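Local coordinates for protein chitinase (Thermococcus chitonophagus, PDB 5XSX) that is probably an endochitinase, and here binds linked N-acetylglucosamine units in the mainly helical domain of this C-terminal portion of a longer protein, at residues A[14-19]-A[83-88]; A[149-154]-A[299-304]; A[182-187]-A[215-220]; A[208-213]-A[247-252]. All blocks are in the same frame, centred on the assembly; numbering follows the deposited sequence.

Interaction 1 of 4, residues A[14-19]-A[83-88]; sequences TVELTL and KIIIEI
Lys-83 lies alongside Thr-18, both side chains pointing the same way, with CG of Lys-83 3.3 Å from OG1 of Thr-18. Its fully extended chain also passes obliquely by Glu-16, whose OE1 is 3.5 Å from CD of Lys-83. The charged ends do not meet, since Lys-83 NZ and Glu-16 OE1 are 4.8 Å apart; the salt bridge of Glu-16 runs from OE2 to Arg-4. Next, Ile-84 forms an antiparallel hydrogen-bonded pair with Leu-17. The bond from Ile-84 N to Leu-17 O is nearly straight, 174° at the hydrogen, whereas the return bond from Leu-17 N is more bent at 149°. CB of Leu-17 and CB of Ile-84 stand 4.3 Å apart on the buried face. These are the two inner strands, 12-21 and 80-89, of a four-stranded antiparallel sheet in the N-terminal beta-sandwich, and their segment directions differ by 159°. Ile-85 turns to the other face, opposite Glu-16 in a non-hydrogen-bonded pair. Its CG2, placed anti to the backbone N, reaches CG2 of Thr-14 at 3.6 Å, while CG1 of Ile-85 passes by CG of Glu-16. Ile-86 repeats the hydrogen-bonded pattern with Val-15: its N is 2.8 Å from Val-15 O, and Val-15 N is 3.0 Å from Ile-86 O. On the buried face Ile-84 and Ile-86 touch Ile-38 and Phe-40 of strand 32-41 in the second sheet. Glu-87, opposite Thr-14, extends away to Ser-48 through OE2, and Thr-14 OG1 bonds to Ser-7.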
# COMPACT_ATOMS: atom_id res chain seq x y z
N THR A 14 -28.21 -20.95 25.51
CA THR A 14 -26.79 -20.73 25.72
C THR A 14 -25.98 -21.24 24.53
O THR A 14 -25.98 -22.44 24.23
CB THR A 14 -26.30 -21.43 27.00
OG1 THR A 14 -27.11 -21.00 28.11
CG2 THR A 14 -24.85 -21.07 27.28
N VAL A 15 -25.29 -20.32 23.85
CA VAL A 15 -24.51 -20.66 22.67
C VAL A 15 -23.02 -20.39 22.91
O VAL A 15 -22.65 -19.35 23.45
CB VAL A 15 -24.97 -19.86 21.44
CG1 VAL A 15 -24.20 -20.28 20.20
CG2 VAL A 15 -26.47 -20.05 21.21
N GLU A 16 -22.17 -21.33 22.50
CA GLU A 16 -20.73 -21.16 22.63
C GLU A 16 -20.09 -20.80 21.30
O GLU A 16 -19.97 -21.64 20.40
CB GLU A 16 -20.08 -22.43 23.18
CG GLU A 16 -18.61 -22.26 23.54
CD GLU A 16 -17.91 -23.58 23.79
OE1 GLU A 16 -17.09 -23.64 24.73
OE2 GLU A 16 -18.18 -24.54 23.05
N LEU A 17 -19.66 -19.55 21.18
CA LEU A 17 -18.99 -19.07 19.98
C LEU A 17 -17.48 -19.29 20.07
O LEU A 17 -16.82 -18.72 20.94
CB LEU A 17 -19.29 -17.59 19.74
CG LEU A 17 -18.52 -16.90 18.62
CD1 LEU A 17 -18.86 -17.52 17.27
CD2 LEU A 17 -18.82 -15.41 18.62
N THR A 18 -16.95 -20.13 19.19
CA THR A 18 -15.52 -20.41 19.18
C THR A 18 -14.79 -19.66 18.07
O THR A 18 -15.07 -19.85 16.89
CB THR A 18 -15.24 -21.92 19.02
OG1 THR A 18 -15.62 -22.61 20.21
CG2 THR A 18 -13.76 -22.17 18.75
N LEU A 19 -13.88 -18.78 18.47
CA LEU A 19 -13.01 -18.08 17.53
C LEU A 19 -11.60 -18.62 17.65
O LEU A 19 -11.15 -18.94 18.75
CB LEU A 19 -13.03 -16.58 17.80
CG LEU A 19 -14.39 -15.89 17.75
CD1 LEU A 19 -14.21 -14.40 17.94
CD2 LEU A 19 -15.10 -16.18 16.45
N LYS A 83 -13.05 -19.03 23.17
CA LYS A 83 -14.44 -19.47 23.17
C LYS A 83 -15.31 -18.55 24.02
O LYS A 83 -15.00 -18.27 25.17
CB LYS A 83 -14.55 -20.91 23.67
CG LYS A 83 -13.77 -21.91 22.83
CD LYS A 83 -13.86 -23.31 23.40
CE LYS A 83 -13.08 -24.31 22.55
NZ LYS A 83 -13.10 -25.67 23.13
N ILE A 84 -16.41 -18.07 23.43
CA ILE A 84 -17.31 -17.15 24.11
C ILE A 84 -18.67 -17.80 24.37
O ILE A 84 -19.32 -18.30 23.46
CB ILE A 84 -17.52 -15.86 23.30
CG1 ILE A 84 -16.18 -15.15 23.08
CG2 ILE A 84 -18.50 -14.94 24.00
CD1 ILE A 84 -16.30 -13.88 22.27
N ILE A 85 -19.10 -17.77 25.63
CA ILE A 85 -20.38 -18.35 26.01
C ILE A 85 -21.45 -17.26 26.18
O ILE A 85 -21.32 -16.38 27.03
CB ILE A 85 -20.26 -19.16 27.31
CG1 ILE A 85 -19.39 -20.39 27.08
CG2 ILE A 85 -21.63 -19.56 27.81
CD1 ILE A 85 -19.27 -21.29 28.28
N ILE A 86 -22.49 -17.33 25.35
CA ILE A 86 -23.54 -16.32 25.35
C ILE A 86 -24.84 -16.85 25.95
O ILE A 86 -25.35 -17.88 25.53
CB ILE A 86 -23.82 -15.82 23.91
CG1 ILE A 86 -22.53 -15.39 23.22
CG2 ILE A 86 -24.84 -14.69 23.93
CD1 ILE A 86 -22.73 -14.90 21.80
N GLU A 87 -25.37 -16.13 26.94
CA GLU A 87 -26.61 -16.53 27.59
C GLU A 87 -27.75 -15.56 27.27
O GLU A 87 -27.67 -14.37 27.58
CB GLU A 87 -26.42 -16.62 29.11
CG GLU A 87 -27.65 -17.08 29.86
CD GLU A 87 -27.44 -17.11 31.36
OE1 GLU A 87 -28.35 -17.55 32.09
OE2 GLU A 87 -26.36 -16.68 31.82
N ILE A 88 -28.80 -16.08 26.64
CA ILE A 88 -29.92 -15.25 26.20
C ILE A 88 -31.24 -15.67 26.84
O ILE A 88 -31.56 -16.85 26.90
CB ILE A 88 -30.08 -15.30 24.66
CG1 ILE A 88 -28.78 -14.86 23.97
CG2 ILE A 88 -31.24 -14.43 24.21
CD1 ILE A 88 -28.38 -13.44 24.27

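Interaction 2 of 4, residues A[149-154]-A[299-304]; sequences NGFIMY and SLTMER
Phe-151 and Leu-300 make the apolar, fully buried end of this contact, the two side chains running antiparallel alongside one another. CE1 of the Phe-151 ring is 3.5 Å from CB of Leu-300 and 3.6 Å from CD1 of Leu-300, while the opposite ring flank, CE2, has CD of Arg-304 at its edge, near the ring plane. A chi1 of 165° places CG of Phe-151 beside its own carbonyl carbon and sends the ring out to these partners, and Phe-205 meets it edge-to-face. The segment 149-154 is an irregular loop, with an inverse gamma turn centred on Met-153, laid against helix 288-311 in the interior of the helical domain. Ile-152 spans the middle: CG1 lies over one face of the Arg-304 guanidinium, 3.5 Å above its plane, and CG2 over the centre of the Tyr-154 ring. The looser side is polar and begins at the partly exposed Tyr-154. Arg-304 NH2 donates to Tyr-154 OH over 3.2 Å with a bent angle of 143°, and the hydroxyl lies 25° out of the guanidinium plane. Both groups have a common second partner, as Glu-328 forms a salt bridge with Arg-304 NE and a hydrogen bond with Tyr-154 OH. A leucine in place of Arg-304 would probably leave Glu-328 without its opposite charge and Tyr-154 OH without its NH2 donor. Arg-304 NH2 also bonds to Ile-111 O, and a cation-pi contact joins the guanidinium to Tyr-112.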
# COMPACT_ATOMS: atom_id res chain seq x y z
N ASN A 149 -3.72 12.74 -10.43
CA ASN A 149 -3.68 11.81 -9.31
C ASN A 149 -2.64 12.21 -8.27
O ASN A 149 -1.59 12.75 -8.60
CB ASN A 149 -3.39 10.39 -9.82
CG ASN A 149 -4.52 9.84 -10.67
OD1 ASN A 149 -5.39 9.11 -10.18
ND2 ASN A 149 -4.51 10.17 -11.95
N GLY A 150 -2.94 11.93 -7.01
CA GLY A 150 -2.04 12.27 -5.93
C GLY A 150 -1.22 11.07 -5.47
O GLY A 150 -0.38 10.57 -6.21
N PHE A 151 -1.48 10.62 -4.25
CA PHE A 151 -0.79 9.47 -3.70
C PHE A 151 -1.33 8.17 -4.29
O PHE A 151 -0.57 7.27 -4.65
CB PHE A 151 -0.91 9.45 -2.18
CG PHE A 151 -0.53 8.14 -1.55
CD1 PHE A 151 0.73 7.60 -1.73
CD2 PHE A 151 -1.44 7.45 -0.77
CE1 PHE A 151 1.07 6.40 -1.15
CE2 PHE A 151 -1.11 6.25 -0.18
CZ PHE A 151 0.15 5.72 -0.38
N ILE A 152 -2.65 8.07 -4.40
CA ILE A 152 -3.29 6.89 -4.96
C ILE A 152 -3.76 7.15 -6.39
O ILE A 152 -4.40 8.16 -6.67
CB ILE A 152 -4.49 6.44 -4.10
CG1 ILE A 152 -4.02 6.00 -2.71
CG2 ILE A 152 -5.25 5.32 -4.78
CD1 ILE A 152 -3.11 4.79 -2.74
N MET A 153 -3.43 6.22 -7.29
CA MET A 153 -3.82 6.34 -8.69
C MET A 153 -5.26 5.87 -8.89
O MET A 153 -5.50 4.75 -9.33
CB MET A 153 -2.87 5.53 -9.57
CG MET A 153 -3.03 5.78 -11.06
SD MET A 153 -2.32 7.35 -11.60
CE MET A 153 -0.58 6.99 -11.45
N TYR A 154 -6.21 6.75 -8.58
CA TYR A 154 -7.63 6.41 -8.72
C TYR A 154 -8.03 6.31 -10.18
O TYR A 154 -8.85 5.47 -10.56
CB TYR A 154 -8.50 7.45 -8.00
CG TYR A 154 -8.32 7.47 -6.50
CD1 TYR A 154 -8.91 6.49 -5.70
CD2 TYR A 154 -7.55 8.45 -5.88
CE1 TYR A 154 -8.75 6.50 -4.33
CE2 TYR A 154 -7.39 8.46 -4.51
CZ TYR A 154 -7.99 7.49 -3.74
OH TYR A 154 -7.82 7.49 -2.38
N SER A 299 5.12 1.89 3.84
CA SER A 299 5.08 2.86 4.93
C SER A 299 4.01 3.92 4.68
O SER A 299 3.32 4.35 5.60
CB SER A 299 6.44 3.53 5.11
OG SER A 299 6.38 4.54 6.10
N LEU A 300 3.89 4.34 3.43
CA LEU A 300 2.85 5.28 3.03
C LEU A 300 1.47 4.64 3.12
O LEU A 300 0.52 5.27 3.57
CB LEU A 300 3.10 5.78 1.60
CG LEU A 300 4.18 6.85 1.42
CD1 LEU A 300 4.50 7.00 -0.06
CD2 LEU A 300 3.71 8.17 2.00
N THR A 301 1.38 3.39 2.68
CA THR A 301 0.13 2.64 2.72
C THR A 301 -0.35 2.46 4.15
O THR A 301 -1.55 2.50 4.43
CB THR A 301 0.27 1.27 2.04
OG1 THR A 301 0.69 1.45 0.68
CG2 THR A 301 -1.05 0.51 2.06
N MET A 302 0.60 2.27 5.06
CA MET A 302 0.31 2.12 6.49
C MET A 302 -0.58 3.24 7.01
O MET A 302 -1.57 2.99 7.69
CB MET A 302 1.61 2.08 7.29
CG MET A 302 1.43 2.10 8.81
SD MET A 302 1.39 3.76 9.51
CE MET A 302 3.01 4.37 9.05
N GLU A 303 -0.21 4.47 6.67
CA GLU A 303 -0.96 5.65 7.10
C GLU A 303 -2.40 5.61 6.60
O GLU A 303 -3.34 5.87 7.35
CB GLU A 303 -0.28 6.93 6.60
CG GLU A 303 1.23 6.94 6.78
CD GLU A 303 1.86 8.19 6.21
OE1 GLU A 303 1.20 9.24 6.23
OE2 GLU A 303 3.02 8.12 5.75
N ARG A 304 -2.56 5.27 5.33
CA ARG A 304 -3.88 5.18 4.72
C ARG A 304 -4.68 4.06 5.37
O ARG A 304 -5.87 4.21 5.63
CB ARG A 304 -3.75 4.96 3.21
CG ARG A 304 -5.03 5.16 2.42
CD ARG A 304 -4.73 5.33 0.94
NE ARG A 304 -5.94 5.42 0.13
CZ ARG A 304 -6.51 4.39 -0.48
NH1 ARG A 304 -5.97 3.18 -0.38
NH2 ARG A 304 -7.61 4.56 -1.20

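Interaction 3 of 4, residues A[182-187]-A[215-220]; sequences WVPNKY and WGTAVT. With NAG (2-acetamido-2-deoxy-beta-D-glucopyranose), chain C.
Trp-182 joins Thr-217 and Val-219 in a mixed backbone and apolar contact at the end of a small three-stranded antiparallel sheet, where strand 179-181 runs beside strand 218-219 before the chain turns into helix 186-198. The main-chain evidence is one bond, from Trp-182 N to Thr-217 O, 2.9 Å long and nearly straight at 169°. The donor nevertheless stands well above the carbonyl plane, 52° out of it, so no lone pair is met squarely. The indole packs next to the strand: a chi1 of 179° points it away from its own backbone N and brings CE3 of Trp-182 to 3.9 Å from CG1 of Val-219. One indole face carries CA of Pro-184, 3.6 Å above the plane, and Trp-239 meets the indole edge-to-face. Pro-184 in turn sets CG 4.0 Å from Gly-216 O. Thr-217 OG1 bonds to Met-207 O, tying the turn to helix 203-214. Asn-185 is the N-cap of helix 186-198, its OD1 accepting from Phe-188 N and, weakly, from Tyr-187 N. At the start of 215-220, the Trp-215 ring reaches the bound sugar, CD1 being 3.6 Å from C6 of NAG in chain C.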
# COMPACT_ATOMS: atom_id res chain seq x y z
N TRP A 182 14.47 12.97 -12.61
CA TRP A 182 15.43 12.03 -13.16
C TRP A 182 15.35 10.66 -12.48
O TRP A 182 15.45 10.56 -11.25
CB TRP A 182 16.84 12.60 -13.04
CG TRP A 182 17.92 11.70 -13.56
CD1 TRP A 182 18.14 11.35 -14.86
CD2 TRP A 182 18.94 11.05 -12.79
NE1 TRP A 182 19.23 10.52 -14.94
CE2 TRP A 182 19.74 10.32 -13.69
CE3 TRP A 182 19.25 11.02 -11.42
CZ2 TRP A 182 20.83 9.56 -13.27
CZ3 TRP A 182 20.34 10.26 -11.01
CH2 TRP A 182 21.11 9.54 -11.93
N VAL A 183 15.18 9.62 -13.28
CA VAL A 183 15.19 8.25 -12.77
C VAL A 183 16.62 7.71 -12.77
O VAL A 183 17.21 7.51 -13.83
CB VAL A 183 14.29 7.33 -13.60
CG1 VAL A 183 14.32 5.91 -13.04
CG2 VAL A 183 12.87 7.86 -13.64
N PRO A 184 17.18 7.48 -11.57
CA PRO A 184 18.57 7.05 -11.37
C PRO A 184 18.96 5.81 -12.18
O PRO A 184 20.02 5.81 -12.81
CB PRO A 184 18.64 6.76 -9.87
CG PRO A 184 17.22 6.68 -9.41
CD PRO A 184 16.47 7.60 -10.29
N ASN A 185 18.13 4.77 -12.16
CA ASN A 185 18.38 3.58 -12.97
C ASN A 185 17.12 2.77 -13.24
O ASN A 185 16.05 3.06 -12.69
CB ASN A 185 19.43 2.69 -12.30
CG ASN A 185 19.02 2.25 -10.91
OD1 ASN A 185 18.20 1.34 -10.75
ND2 ASN A 185 19.61 2.87 -9.89
N LYS A 186 17.25 1.75 -14.09
CA LYS A 186 16.10 0.96 -14.53
C LYS A 186 15.54 0.07 -13.42
O LYS A 186 14.35 -0.25 -13.42
CB LYS A 186 16.49 0.09 -15.73
CG LYS A 186 17.61 -0.90 -15.45
CD LYS A 186 17.94 -1.75 -16.66
CE LYS A 186 18.49 -0.91 -17.80
NZ LYS A 186 18.87 -1.75 -18.98
N TYR A 187 16.40 -0.32 -12.48
CA TYR A 187 15.98 -1.21 -11.40
C TYR A 187 15.14 -0.47 -10.37
O TYR A 187 14.21 -1.03 -9.80
CB TYR A 187 17.21 -1.85 -10.75
CG TYR A 187 18.17 -2.44 -11.75
CD1 TYR A 187 17.86 -3.61 -12.43
CD2 TYR A 187 19.38 -1.83 -12.02
CE1 TYR A 187 18.73 -4.15 -13.36
CE2 TYR A 187 20.26 -2.36 -12.94
CZ TYR A 187 19.93 -3.52 -13.61
OH TYR A 187 20.80 -4.06 -14.53
N TRP A 215 17.04 14.41 -2.68
CA TRP A 215 17.40 14.59 -4.09
C TRP A 215 17.60 13.26 -4.81
O TRP A 215 18.43 13.16 -5.71
CB TRP A 215 18.68 15.43 -4.22
CG TRP A 215 18.50 16.88 -3.93
CD1 TRP A 215 18.72 17.52 -2.74
CD2 TRP A 215 18.07 17.89 -4.85
NE1 TRP A 215 18.46 18.86 -2.87
CE2 TRP A 215 18.05 19.11 -4.15
CE3 TRP A 215 17.69 17.88 -6.20
CZ2 TRP A 215 17.67 20.31 -4.75
CZ3 TRP A 215 17.32 19.07 -6.79
CH2 TRP A 215 17.31 20.27 -6.07
N GLY A 216 16.84 12.24 -4.41
CA GLY A 216 17.02 10.91 -4.95
C GLY A 216 16.61 10.79 -6.41
O GLY A 216 17.16 9.98 -7.15
N THR A 217 15.63 11.59 -6.81
CA THR A 217 15.06 11.47 -8.14
C THR A 217 15.01 12.79 -8.90
O THR A 217 14.13 13.01 -9.73
CB THR A 217 13.63 10.89 -8.08
OG1 THR A 217 12.82 11.73 -7.25
CG2 THR A 217 13.65 9.48 -7.50
N ALA A 218 15.96 13.68 -8.61
CA ALA A 218 15.97 14.99 -9.25
C ALA A 218 17.37 15.56 -9.40
O ALA A 218 18.21 15.42 -8.51
CB ALA A 218 15.10 15.96 -8.45
N VAL A 219 17.62 16.19 -10.54
CA VAL A 219 18.88 16.88 -10.79
C VAL A 219 18.62 18.36 -11.03
O VAL A 219 17.48 18.76 -11.30
CB VAL A 219 19.63 16.29 -12.00
CG1 VAL A 219 20.04 14.85 -11.72
CG2 VAL A 219 18.77 16.36 -13.25
N THR A 220 19.66 19.18 -10.94
CA THR A 220 19.49 20.63 -11.07
C THR A 220 20.63 21.31 -11.83
O THR A 220 21.76 20.81 -11.86
CB THR A 220 19.35 21.29 -9.69
OG1 THR A 220 19.09 22.69 -9.86
CG2 THR A 220 20.62 21.11 -8.87
C1 NAG C . 17.51 21.51 1.81
C2 NAG C . 16.06 21.39 2.21
C3 NAG C . 15.77 20.12 2.93
C4 NAG C . 16.50 18.88 2.45
C5 NAG C . 17.81 19.09 1.71
C6 NAG C . 18.03 17.95 0.76
C7 NAG C . 14.58 23.36 2.74
C8 NAG C . 14.23 24.56 3.65
N2 NAG C . 15.72 22.52 3.06
O1 NAG C . 17.65 22.66 1.09
O3 NAG C . 14.33 19.84 2.83
O4 NAG C . 16.82 18.14 3.63
O5 NAG C . 17.89 20.35 0.96
O6 NAG C . 19.12 17.15 1.19
O7 NAG C . 13.91 23.13 1.76

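Interaction 4 of 4, residues A[208-213]-A[247-252]; sequences ALAAKE and DGIFQV. With NAG (2-acetamido-2-deoxy-beta-D-glucopyranose), chain B; NAG (2-acetamido-2-deoxy-beta-D-glucopyranose), chain D; NAG (2-acetamido-2-deoxy-beta-D-glucopyranose), chain C; NAG (2-acetamido-2-deoxy-beta-D-glucopyranose), chain E.
Leu-209 meets Phe-250 in a buried junction between the last turns of helix 203-214 and the irregular loop 247-252, which together line the site for linked N-acetylglucosamine units. CD2 of Leu-209 approaches the edge of the Phe-250 ring, near its plane, 4.3 Å from CD1 of Phe-250. Ala-210 comes over one face, a CH-pi contact with CB 4.1 Å from the ring centroid and 28° off the normal; CB also touches CG1 of Ile-249. Lys-212 turns to the sugars, its chain bent at chi2 (61°), with NZ donating to O3 of NAG in chain C over 2.8 Å and bonding also to Gly-372 O and Asn-174 OD1. Glu-213 meets both the loop and the ligand. Its CB rests 3.5 Å from Ile-249 O, its CG lies by Phe-250 O, and its OE2 is 3.2 Å from CB of Gln-251. The bend at chi2 (-66°) lifts the carboxylate toward the ligand. There OE1 accepts from O6 of NAG in chain D at 2.9 Å, with His-374 NE2 as second partner. An alanine at Glu-213 would probably leave the sugar O6 and His-374 without this acceptor and open a gap beside Gln-251. Gln-251 OE1 holds O3 of NAG in chain B by a long, weak bond. OE2 of Glu-213 lies 3.2 Å from O4 of NAG in chain B, its link to C1 of NAG in chain D.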
# COMPACT_ATOMS: atom_id res chain seq x y z
N ALA A 208 8.45 12.36 -6.57
CA ALA A 208 8.40 13.67 -5.94
C ALA A 208 8.85 13.60 -4.49
O ALA A 208 9.53 14.50 -3.99
CB ALA A 208 6.99 14.24 -6.03
N LEU A 209 8.47 12.52 -3.80
CA LEU A 209 8.83 12.33 -2.40
C LEU A 209 10.34 12.19 -2.23
O LEU A 209 10.94 12.87 -1.40
CB LEU A 209 8.12 11.11 -1.83
CG LEU A 209 8.37 10.82 -0.35
CD1 LEU A 209 7.94 12.00 0.51
CD2 LEU A 209 7.64 9.55 0.09
N ALA A 210 10.94 11.31 -3.03
CA ALA A 210 12.37 11.05 -2.95
C ALA A 210 13.19 12.29 -3.29
O ALA A 210 14.29 12.48 -2.77
CB ALA A 210 12.75 9.90 -3.87
N ALA A 211 12.65 13.13 -4.17
CA ALA A 211 13.32 14.36 -4.56
C ALA A 211 13.42 15.34 -3.39
O ALA A 211 14.47 15.92 -3.14
CB ALA A 211 12.60 15.01 -5.73
N LYS A 212 12.32 15.50 -2.67
CA LYS A 212 12.27 16.39 -1.52
C LYS A 212 13.10 15.86 -0.35
O LYS A 212 13.76 16.63 0.35
CB LYS A 212 10.81 16.60 -1.07
CG LYS A 212 10.66 17.32 0.26
CD LYS A 212 11.25 18.72 0.20
CE LYS A 212 11.32 19.35 1.58
NZ LYS A 212 12.02 20.66 1.55
N GLU A 213 13.07 14.55 -0.16
CA GLU A 213 13.73 13.94 0.99
C GLU A 213 15.26 13.97 0.90
O GLU A 213 15.93 14.26 1.90
CB GLU A 213 13.25 12.49 1.16
CG GLU A 213 11.81 12.36 1.62
CD GLU A 213 11.59 12.90 3.03
OE1 GLU A 213 10.41 13.13 3.39
OE2 GLU A 213 12.58 13.09 3.77
N ASP A 247 19.20 5.99 5.64
CA ASP A 247 17.75 6.08 5.44
C ASP A 247 17.38 6.14 3.96
O ASP A 247 16.21 6.25 3.61
CB ASP A 247 17.19 7.30 6.18
CG ASP A 247 17.20 7.12 7.69
OD1 ASP A 247 17.85 6.17 8.17
OD2 ASP A 247 16.56 7.94 8.39
N GLY A 248 18.40 6.08 3.10
CA GLY A 248 18.18 6.06 1.67
C GLY A 248 17.66 7.37 1.11
O GLY A 248 17.75 8.41 1.76
N ILE A 249 17.11 7.32 -0.10
CA ILE A 249 16.65 8.52 -0.78
C ILE A 249 15.21 8.88 -0.40
O ILE A 249 14.71 9.94 -0.79
CB ILE A 249 16.73 8.35 -2.31
CG1 ILE A 249 15.85 7.19 -2.78
CG2 ILE A 249 18.18 8.14 -2.74
CD1 ILE A 249 15.86 6.99 -4.27
N PHE A 250 14.56 8.01 0.35
CA PHE A 250 13.21 8.28 0.84
C PHE A 250 13.24 8.73 2.29
O PHE A 250 12.22 9.13 2.85
CB PHE A 250 12.32 7.04 0.69
CG PHE A 250 12.01 6.69 -0.74
CD1 PHE A 250 11.02 7.36 -1.43
CD2 PHE A 250 12.71 5.69 -1.38
CE1 PHE A 250 10.73 7.04 -2.75
CE2 PHE A 250 12.43 5.36 -2.70
CZ PHE A 250 11.44 6.04 -3.38
N GLN A 251 14.43 8.66 2.89
CA GLN A 251 14.64 9.05 4.28
C GLN A 251 13.69 8.31 5.22
O GLN A 251 13.05 8.92 6.08
CB GLN A 251 14.48 10.56 4.45
CG GLN A 251 15.60 11.37 3.81
CD GLN A 251 16.95 11.08 4.43
OE1 GLN A 251 17.06 10.87 5.64
NE2 GLN A 251 17.99 11.07 3.60
N VAL A 252 13.60 6.99 5.05
CA VAL A 252 12.79 6.17 5.94
C VAL A 252 13.58 5.84 7.21
O VAL A 252 14.56 5.11 7.17
CB VAL A 252 12.36 4.86 5.26
CG1 VAL A 252 11.64 3.95 6.26
CG2 VAL A 252 11.46 5.16 4.07
C1 NAG B . 16.05 16.94 3.75
C2 NAG B . 16.77 16.06 4.73
C3 NAG B . 15.95 14.95 5.26
C4 NAG B . 14.67 15.45 5.82
C5 NAG B . 13.90 16.17 4.75
C6 NAG B . 12.61 16.68 5.31
C7 NAG B . 19.17 15.36 4.85
C8 NAG B . 20.41 14.77 4.15
N2 NAG B . 17.96 15.50 4.11
O3 NAG B . 16.69 14.26 6.30
O4 NAG B . 13.89 14.34 6.36
O5 NAG B . 14.67 17.30 4.18
O6 NAG B . 11.91 17.42 4.31
O7 NAG B . 19.23 15.70 6.02
C1 NAG D . 13.24 13.88 7.51
C2 NAG D . 12.60 14.26 8.81
C3 NAG D . 12.09 13.08 9.54
C4 NAG D . 11.19 12.20 8.72
C5 NAG D . 11.80 11.88 7.36
C6 NAG D . 10.79 11.22 6.51
C7 NAG D . 13.54 16.47 9.71
C8 NAG D . 14.55 17.24 10.59
N2 NAG D . 13.57 14.99 9.65
O3 NAG D . 11.37 13.54 10.71
O4 NAG D . 10.96 10.94 9.43
O5 NAG D . 12.30 13.06 6.66
O6 NAG D . 9.84 12.18 6.07
O7 NAG D . 12.72 17.07 9.06
C1 NAG C . 17.51 21.51 1.81
C2 NAG C . 16.06 21.39 2.21
C3 NAG C . 15.77 20.12 2.93
C4 NAG C . 16.50 18.88 2.45
C5 NAG C . 17.81 19.09 1.71
C6 NAG C . 18.03 17.95 0.76
C7 NAG C . 14.58 23.36 2.74
C8 NAG C . 14.23 24.56 3.65
N2 NAG C . 15.72 22.52 3.06
O1 NAG C . 17.65 22.66 1.09
O3 NAG C . 14.33 19.84 2.83
O4 NAG C . 16.82 18.14 3.63
O5 NAG C . 17.89 20.35 0.96
O6 NAG C . 19.12 17.15 1.19
O7 NAG C . 13.91 23.13 1.76
C1 NAG E . 9.68 10.89 9.99
C2 NAG E . 9.30 9.44 10.18
C3 NAG E . 8.20 9.20 11.16
C4 NAG E . 8.30 10.01 12.40
C5 NAG E . 8.49 11.48 12.07
C6 NAG E . 8.64 12.27 13.31
C7 NAG E . 9.70 7.97 8.18
C8 NAG E . 9.23 7.42 6.82
N2 NAG E . 8.87 8.91 8.90
O3 NAG E . 8.23 7.79 11.52
O4 NAG E . 7.07 9.83 13.16
O5 NAG E . 9.69 11.68 11.26
O6 NAG E . 9.57 11.62 14.19
O7 NAG E . 10.77 7.61 8.65

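In the fold
From the N terminus, interaction 1 comes first, pairing two strands across 63 intervening residues, and is complete before the others begin; its centre is about 40 Å from that of interaction 2, on the separate sandwich domain. Interaction 2 then closes a loop of 144 residues that holds both remaining contacts. Interactions 3 and 4 cross, their segments alternating along the chain as 182-187, 208-213, 215-220 and 247-252, so the small sheet, helix 203-214 and the loop before helix 254-263 are interlocked. Gly-216 N and Ala-210 O, 3.0 Å apart, probably hydrogen-bond between them. Interaction 4 also meets interaction 2, with Leu-209 CD2 4.0 Å from Leu-300 CD1.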